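Local atomic coordinates of putative oxidoreductase FAD-binding subunit (PDB entry 4ZOH), a protein that binds FAD and probably serves as the flavin-carrying, electron-transferring subunit of a molybdopterin-dependent oxidoreductase. Residues 59-73 / 160-172. Sequence-based numbering, arbitrary orientation.
With FAD (flavin-adenine dinucleotide), chain H.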
loop_
_atom_site.group_PDB
_atom_site.type_symbol
_atom_site.label_atom_id
_atom_site.label_comp_id
_atom_site.label_asym_id
_atom_site.label_seq_id
_atom_site.Cartn_x
_atom_site.Cartn_y
_atom_site.Cartn_z
ATOM N N LEU B 59 -7.684 -21.474 -40.676
ATOM C CA LEU B 59 -7.400 -20.240 -41.425
ATOM C C LEU B 59 -5.940 -19.746 -41.342
ATOM O O LEU B 59 -5.608 -18.650 -41.825
ATOM C CB LEU B 59 -8.334 -19.102 -41.038
ATOM C CG LEU B 59 -9.805 -19.402 -41.269
ATOM C CD1 LEU B 59 -10.590 -18.151 -40.967
ATOM C CD2 LEU B 59 -9.999 -19.816 -42.732
ATOM N N SER B 60 -5.082 -20.529 -40.711
ATOM C CA SER B 60 -3.704 -20.182 -40.713
ATOM C C SER B 60 -2.910 -21.295 -41.398
ATOM O O SER B 60 -2.891 -22.422 -40.907
ATOM C CB SER B 60 -3.245 -19.941 -39.278
ATOM O OG SER B 60 -1.852 -19.882 -39.287
ATOM N N TYR B 61 -2.272 -20.991 -42.530
ATOM C CA TYR B 61 -1.553 -22.014 -43.341
ATOM C C TYR B 61 -0.827 -21.426 -44.554
ATOM O O TYR B 61 -1.312 -20.476 -45.130
ATOM C CB TYR B 61 -2.534 -23.084 -43.812
ATOM C CG TYR B 61 -3.675 -22.536 -44.634
ATOM C CD1 TYR B 61 -3.524 -22.334 -46.013
ATOM C CD2 TYR B 61 -4.929 -22.250 -44.067
ATOM C CE1 TYR B 61 -4.567 -21.811 -46.794
ATOM C CE2 TYR B 61 -5.998 -21.757 -44.866
ATOM C CZ TYR B 61 -5.783 -21.544 -46.238
ATOM O OH TYR B 61 -6.773 -21.051 -47.080
ATOM N N ILE B 62 0.335 -21.965 -44.908
ATOM C CA ILE B 62 0.986 -21.644 -46.220
ATOM C C ILE B 62 0.916 -22.920 -47.071
ATOM O O ILE B 62 1.512 -23.905 -46.708
ATOM C CB ILE B 62 2.499 -21.211 -46.115
ATOM C CG1 ILE B 62 2.762 -19.988 -45.187
ATOM C CG2 ILE B 62 3.089 -20.966 -47.499
ATOM C CD1 ILE B 62 1.796 -18.852 -45.416
ATOM N N THR B 63 0.167 -22.916 -48.171
ATOM C CA THR B 63 0.120 -24.106 -49.027
ATOM C C THR B 63 0.586 -23.771 -50.462
ATOM O O THR B 63 0.065 -22.846 -51.071
ATOM C CB THR B 63 -1.300 -24.732 -49.068
ATOM O OG1 THR B 63 -1.712 -25.004 -47.735
ATOM C CG2 THR B 63 -1.302 -26.059 -49.801
ATOM N N LYS B 64 1.547 -24.545 -50.969
ATOM C CA LYS B 64 1.939 -24.552 -52.384
ATOM C C LYS B 64 1.094 -25.572 -53.154
ATOM O O LYS B 64 1.272 -26.766 -52.999
ATOM C CB LYS B 64 3.432 -24.857 -52.523
ATOM C CG LYS B 64 4.089 -24.402 -53.818
ATOM C CD LYS B 64 5.585 -24.658 -53.674
ATOM C CE LYS B 64 6.370 -24.461 -54.969
ATOM N NZ LYS B 64 7.733 -23.922 -54.676
ATOM N N ASP B 65 0.173 -25.057 -53.962
ATOM C CA ASP B 65 -0.890 -25.804 -54.641
ATOM C C ASP B 65 -0.693 -25.628 -56.161
ATOM O O ASP B 65 -1.327 -24.776 -56.800
ATOM C CB ASP B 65 -2.262 -25.261 -54.156
ATOM C CG ASP B 65 -3.489 -26.072 -54.668
ATOM O OD1 ASP B 65 -4.628 -25.671 -54.311
ATOM O OD2 ASP B 65 -3.356 -27.078 -55.403
ATOM N N GLY B 66 0.200 -26.445 -56.717
ATOM C CA GLY B 66 0.666 -26.267 -58.080
ATOM C C GLY B 66 1.682 -25.122 -58.162
ATOM O O GLY B 66 2.764 -25.157 -57.530
ATOM N N ASN B 67 1.304 -24.113 -58.935
ATOM C CA ASN B 67 2.073 -22.882 -59.087
ATOM C C ASN B 67 1.335 -21.688 -58.378
ATOM O O ASN B 67 1.433 -20.506 -58.777
ATOM C CB ASN B 67 2.265 -22.639 -60.584
ATOM C CG ASN B 67 0.970 -22.842 -61.368
ATOM O OD1 ASN B 67 -0.121 -22.412 -60.952
ATOM N ND2 ASN B 67 1.079 -23.527 -62.497
ATOM N N LEU B 68 0.565 -22.024 -57.343
ATOM C CA LEU B 68 0.001 -21.045 -56.418
ATOM C C LEU B 68 0.461 -21.366 -55.018
ATOM O O LEU B 68 0.504 -22.524 -54.635
ATOM C CB LEU B 68 -1.511 -21.064 -56.474
ATOM C CG LEU B 68 -2.165 -19.934 -57.272
ATOM C CD1 LEU B 68 -1.838 -20.035 -58.736
ATOM C CD2 LEU B 68 -3.683 -19.968 -57.075
ATOM N N TYR B 69 0.852 -20.341 -54.274
ATOM C CA TYR B 69 0.811 -20.399 -52.821
ATOM C C TYR B 69 -0.562 -19.942 -52.343
ATOM O O TYR B 69 -1.084 -18.914 -52.821
ATOM C CB TYR B 69 1.841 -19.490 -52.229
ATOM C CG TYR B 69 3.269 -19.940 -52.347
ATOM C CD1 TYR B 69 3.755 -20.932 -51.518
ATOM C CD2 TYR B 69 4.169 -19.297 -53.261
ATOM C CE1 TYR B 69 5.096 -21.301 -51.560
ATOM C CE2 TYR B 69 5.509 -19.675 -53.338
ATOM C CZ TYR B 69 5.959 -20.668 -52.487
ATOM O OH TYR B 69 7.248 -21.076 -52.516
ATOM N N LYS B 70 -1.162 -20.742 -51.455
ATOM C CA LYS B 70 -2.405 -20.364 -50.798
ATOM C C LYS B 70 -2.093 -20.103 -49.320
ATOM O O LYS B 70 -1.400 -20.901 -48.647
ATOM C CB LYS B 70 -3.481 -21.430 -50.993
ATOM C CG LYS B 70 -3.592 -21.864 -52.436
ATOM C CD LYS B 70 -4.946 -22.412 -52.746
ATOM C CE LYS B 70 -5.021 -22.637 -54.240
ATOM N NZ LYS B 70 -6.355 -23.171 -54.549
ATOM N N ILE B 71 -2.540 -18.926 -48.863
ATOM C CA ILE B 71 -2.112 -18.401 -47.578
ATOM C C ILE B 71 -3.360 -18.162 -46.781
ATOM O O ILE B 71 -4.197 -17.331 -47.175
ATOM C CB ILE B 71 -1.307 -17.073 -47.693
ATOM C CG1 ILE B 71 -0.089 -17.258 -48.564
ATOM C CG2 ILE B 71 -0.923 -16.530 -46.285
ATOM C CD1 ILE B 71 0.190 -16.006 -49.336
ATOM N N GLY B 72 -3.485 -18.853 -45.653
ATOM C CA GLY B 72 -4.682 -18.629 -44.813
ATOM C C GLY B 72 -4.719 -17.198 -44.305
ATOM O O GLY B 72 -3.669 -16.665 -43.923
ATOM N N ALA B 73 -5.908 -16.588 -44.248
ATOM C CA ALA B 73 -6.014 -15.242 -43.741
ATOM C C ALA B 73 -5.456 -15.016 -42.328
ATOM O O ALA B 73 -5.076 -13.902 -42.019
ATOM C CB ALA B 73 -7.445 -14.725 -43.806
ATOM N N LEU B 160 -15.799 -12.532 -44.756
ATOM C CA LEU B 160 -14.433 -12.477 -44.337
ATOM C C LEU B 160 -13.471 -12.927 -45.432
ATOM O O LEU B 160 -13.686 -13.949 -46.057
ATOM C CB LEU B 160 -14.223 -13.404 -43.117
ATOM C CG LEU B 160 -15.006 -13.025 -41.828
ATOM C CD1 LEU B 160 -14.907 -14.164 -40.833
ATOM C CD2 LEU B 160 -14.543 -11.701 -41.221
ATOM N N VAL B 161 -12.344 -12.231 -45.563
ATOM C CA VAL B 161 -11.174 -12.819 -46.196
ATOM C C VAL B 161 -10.756 -14.136 -45.550
ATOM O O VAL B 161 -10.490 -14.214 -44.330
ATOM C CB VAL B 161 -10.012 -11.815 -46.176
ATOM C CG1 VAL B 161 -8.763 -12.386 -46.873
ATOM C CG2 VAL B 161 -10.475 -10.504 -46.793
ATOM N N THR B 162 -10.637 -15.186 -46.349
ATOM C CA THR B 162 -10.190 -16.430 -45.781
ATOM C C THR B 162 -8.838 -16.868 -46.320
ATOM O O THR B 162 -8.144 -17.727 -45.667
ATOM C CB THR B 162 -11.219 -17.568 -45.999
ATOM O OG1 THR B 162 -11.628 -17.605 -47.380
ATOM C CG2 THR B 162 -12.431 -17.348 -45.133
ATOM N N GLU B 163 -8.456 -16.296 -47.478
ATOM C CA GLU B 163 -7.254 -16.772 -48.219
ATOM C C GLU B 163 -6.694 -15.755 -49.164
ATOM O O GLU B 163 -7.431 -15.005 -49.800
ATOM C CB GLU B 163 -7.530 -18.060 -48.973
ATOM C CG GLU B 163 -6.323 -18.765 -49.554
ATOM C CD GLU B 163 -6.763 -20.041 -50.265
ATOM O OE1 GLU B 163 -7.420 -19.940 -51.315
ATOM O OE2 GLU B 163 -6.480 -21.150 -49.777
ATOM N N ILE B 164 -5.373 -15.715 -49.208
ATOM C CA ILE B 164 -4.661 -14.925 -50.186
ATOM C C ILE B 164 -3.933 -15.928 -51.058
ATOM O O ILE B 164 -3.307 -16.913 -50.521
ATOM C CB ILE B 164 -3.668 -13.892 -49.552
ATOM C CG1 ILE B 164 -4.403 -12.749 -48.824
ATOM C CG2 ILE B 164 -2.875 -13.178 -50.656
ATOM C CD1 ILE B 164 -5.189 -13.140 -47.572
ATOM N N GLN B 165 -4.071 -15.709 -52.384
ATOM C CA GLN B 165 -3.347 -16.513 -53.450
ATOM C C GLN B 165 -2.369 -15.686 -54.281
ATOM O O GLN B 165 -2.660 -14.547 -54.710
ATOM C CB GLN B 165 -4.364 -17.099 -54.411
ATOM C CG GLN B 165 -5.229 -18.219 -53.837
ATOM C CD GLN B 165 -6.491 -18.339 -54.655
ATOM O OE1 GLN B 165 -6.463 -18.063 -55.862
ATOM N NE2 GLN B 165 -7.610 -18.693 -54.016
ATOM N N VAL B 166 -1.196 -16.249 -54.484
ATOM C CA VAL B 166 -0.142 -15.617 -55.278
ATOM C C VAL B 166 0.523 -16.718 -56.136
ATOM O O VAL B 166 0.583 -17.880 -55.707
ATOM C CB VAL B 166 0.933 -14.917 -54.380
ATOM C CG1 VAL B 166 0.359 -13.666 -53.677
ATOM C CG2 VAL B 166 1.618 -15.885 -53.416
ATOM N N PRO B 167 1.056 -16.360 -57.333
ATOM C CA PRO B 167 1.850 -17.331 -58.103
ATOM C C PRO B 167 3.116 -17.678 -57.316
ATOM O O PRO B 167 3.502 -16.943 -56.388
ATOM C CB PRO B 167 2.211 -16.548 -59.383
ATOM C CG PRO B 167 1.170 -15.467 -59.476
ATOM C CD PRO B 167 0.917 -15.068 -58.040
ATOM N N THR B 168 3.796 -18.757 -57.687
ATOM C CA THR B 168 4.971 -19.204 -56.935
ATOM C C THR B 168 6.303 -18.543 -57.262
ATOM O O THR B 168 7.272 -18.694 -56.501
ATOM C CB THR B 168 5.175 -20.714 -57.023
ATOM O OG1 THR B 168 5.048 -21.094 -58.379
ATOM C CG2 THR B 168 4.120 -21.391 -56.239
ATOM N N PHE B 169 6.346 -17.829 -58.399
ATOM C CA PHE B 169 7.534 -17.069 -58.884
ATOM C C PHE B 169 8.858 -17.778 -58.754
ATOM O O PHE B 169 9.845 -17.143 -58.347
ATOM C CB PHE B 169 7.616 -15.684 -58.232
ATOM C CG PHE B 169 6.412 -14.840 -58.485
ATOM C CD1 PHE B 169 6.273 -14.155 -59.691
ATOM C CD2 PHE B 169 5.416 -14.731 -57.520
ATOM C CE1 PHE B 169 5.139 -13.401 -59.928
ATOM C CE2 PHE B 169 4.295 -13.956 -57.729
ATOM C CZ PHE B 169 4.154 -13.300 -58.945
ATOM N N GLU B 170 8.914 -19.062 -59.113
ATOM C CA GLU B 170 10.185 -19.807 -59.030
ATOM C C GLU B 170 11.243 -19.266 -60.002
ATOM O O GLU B 170 10.919 -18.901 -61.119
ATOM C CB GLU B 170 9.953 -21.293 -59.294
ATOM C CG GLU B 170 9.298 -21.997 -58.112
ATOM C CD GLU B 170 8.757 -23.366 -58.466
ATOM O OE1 GLU B 170 9.496 -24.128 -59.135
ATOM O OE2 GLU B 170 7.597 -23.685 -58.082
ATOM N N GLY B 171 12.500 -19.257 -59.571
ATOM C CA GLY B 171 13.584 -18.596 -60.309
ATOM C C GLY B 171 13.530 -17.047 -60.434
ATOM O O GLY B 171 14.432 -16.441 -61.073
ATOM N N TYR B 172 12.502 -16.399 -59.846
ATOM C CA TYR B 172 12.437 -14.951 -59.890
ATOM C C TYR B 172 13.409 -14.338 -58.920
ATOM O O TYR B 172 13.737 -14.965 -57.931
ATOM C CB TYR B 172 11.063 -14.416 -59.580
ATOM C CG TYR B 172 10.139 -14.370 -60.728
ATOM C CD1 TYR B 172 9.709 -15.551 -61.351
ATOM C CD2 TYR B 172 9.630 -13.154 -61.160
ATOM C CE1 TYR B 172 8.801 -15.503 -62.407
ATOM C CE2 TYR B 172 8.705 -13.087 -62.169
ATOM C CZ TYR B 172 8.309 -14.266 -62.807
ATOM O OH TYR B 172 7.410 -14.190 -63.860
HETATM P PA FAD H . -6.960 -6.633 -36.898
HETATM O O1A FAD H . -6.447 -5.417 -36.203
HETATM O O2A FAD H . -7.483 -7.784 -36.150
HETATM O O5B FAD H . -8.097 -6.226 -37.889
HETATM C C5B FAD H . -7.922 -5.068 -38.761
HETATM C C4B FAD H . -9.268 -4.872 -39.654
HETATM O O4B FAD H . -9.608 -6.075 -40.453
HETATM C C3B FAD H . -10.449 -4.715 -38.703
HETATM O O3B FAD H . -11.340 -3.766 -39.233
HETATM C C2B FAD H . -11.074 -6.126 -38.592
HETATM O O2B FAD H . -12.466 -6.131 -38.254
HETATM C C1B FAD H . -10.922 -6.638 -39.984
HETATM N N9A FAD H . -10.508 -8.013 -40.238
HETATM C C8A FAD H . -9.521 -8.708 -39.678
HETATM N N7A FAD H . -9.428 -9.915 -40.283
HETATM C C5A FAD H . -10.380 -9.959 -41.247
HETATM C C6A FAD H . -10.761 -10.919 -42.208
HETATM N N6A FAD H . -10.080 -12.061 -42.252
HETATM N N1A FAD H . -11.787 -10.660 -43.040
HETATM C C2A FAD H . -12.430 -9.463 -43.036
HETATM N N3A FAD H . -12.093 -8.538 -42.131
HETATM C C4A FAD H . -11.070 -8.752 -41.227
HETATM N N1 FAD H . 1.555 -2.622 -40.887
HETATM C C2 FAD H . 2.363 -2.470 -42.009
HETATM O O2 FAD H . 1.942 -2.817 -43.094
HETATM N N3 FAD H . 3.617 -1.948 -41.906
HETATM C C4 FAD H . 4.101 -1.537 -40.709
HETATM O O4 FAD H . 5.261 -1.115 -40.666
HETATM C C4X FAD H . 3.282 -1.652 -39.565
HETATM N N5 FAD H . 3.773 -1.243 -38.345
HETATM C C5X FAD H . 2.923 -1.344 -37.202
HETATM C C6 FAD H . 3.408 -0.868 -35.989
HETATM C C7 FAD H . 2.618 -0.978 -34.834
HETATM C C7M FAD H . 3.227 -0.434 -33.522
HETATM C C8 FAD H . 1.326 -1.536 -34.915
HETATM C C8M FAD H . 0.380 -1.660 -33.690
HETATM C C9 FAD H . 0.815 -1.971 -36.152
HETATM C C9A FAD H . 1.624 -1.893 -37.289
HETATM N N10 FAD H . 1.159 -2.319 -38.552
HETATM C C10 FAD H . 2.014 -2.194 -39.663
HETATM C "C1'" FAD H . -0.172 -2.885 -38.741
HETATM C "C2'" FAD H . -0.168 -4.408 -38.513
HETATM O "O2'" FAD H . 0.477 -5.024 -39.646
HETATM C "C3'" FAD H . -1.594 -4.983 -38.278
HETATM O "O3'" FAD H . -1.388 -6.297 -37.755
HETATM C "C4'" FAD H . -2.428 -5.081 -39.545
HETATM O "O4'" FAD H . -2.450 -3.797 -40.168
HETATM C "C5'" FAD H . -3.874 -5.541 -39.259
HETATM O "O5'" FAD H . -3.810 -6.988 -39.155
HETATM P P FAD H . -4.399 -7.711 -37.883
HETATM O O1P FAD H . -4.440 -9.176 -38.168
HETATM O O2P FAD H . -3.680 -7.280 -36.662
HETATM O O3P FAD H . -5.866 -7.133 -37.966
#
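Val161 lays its carbonyl and CG1 beside the methyl of Ala73 while its backbone takes the FAD adenine: N6A gives a nearly straight bond to Val161 O (3.0 Å), and Val161 N makes a weak one to N1A. Thr162 O accepts from Ala73 N at 2.9 Å, where Thr162 and Glu163 form a classic beta bulge opposite Lys131. Glu163, with CG anti to the backbone N (chi1 -169°), reaches across Gly72 to Tyr61, whose OH donates to Glu163 OE2 at 2.7 Å from above the carboxylate plane; ring and carboxylate stand 81° apart. Glu163 OE1 accepts from Gln165 NE2 (3.0 Å) and forms a salt bridge with Lys131. With an alanine in place of Glu163, the Tyr61 hydroxyl and Lys131 would probably lose these partners and the Gln165 amide would be freer to turn. Ile164 pairs with Ile71, and Val166 with Tyr69, each through two backbone hydrogen bonds; Ile71 and Ile164 pack on helix 106-112. Thr168 lays CG2 over the Tyr69 ring, a CH-pi contact. Glu170 meets Lys64 in a long, weak salt bridge. The hairpin of strands 62-64 and 68-72 thus joins the adenine-binding strand through a carboxylate gripped at both oxygens, its rotation fixed, with apolar packing on the other face.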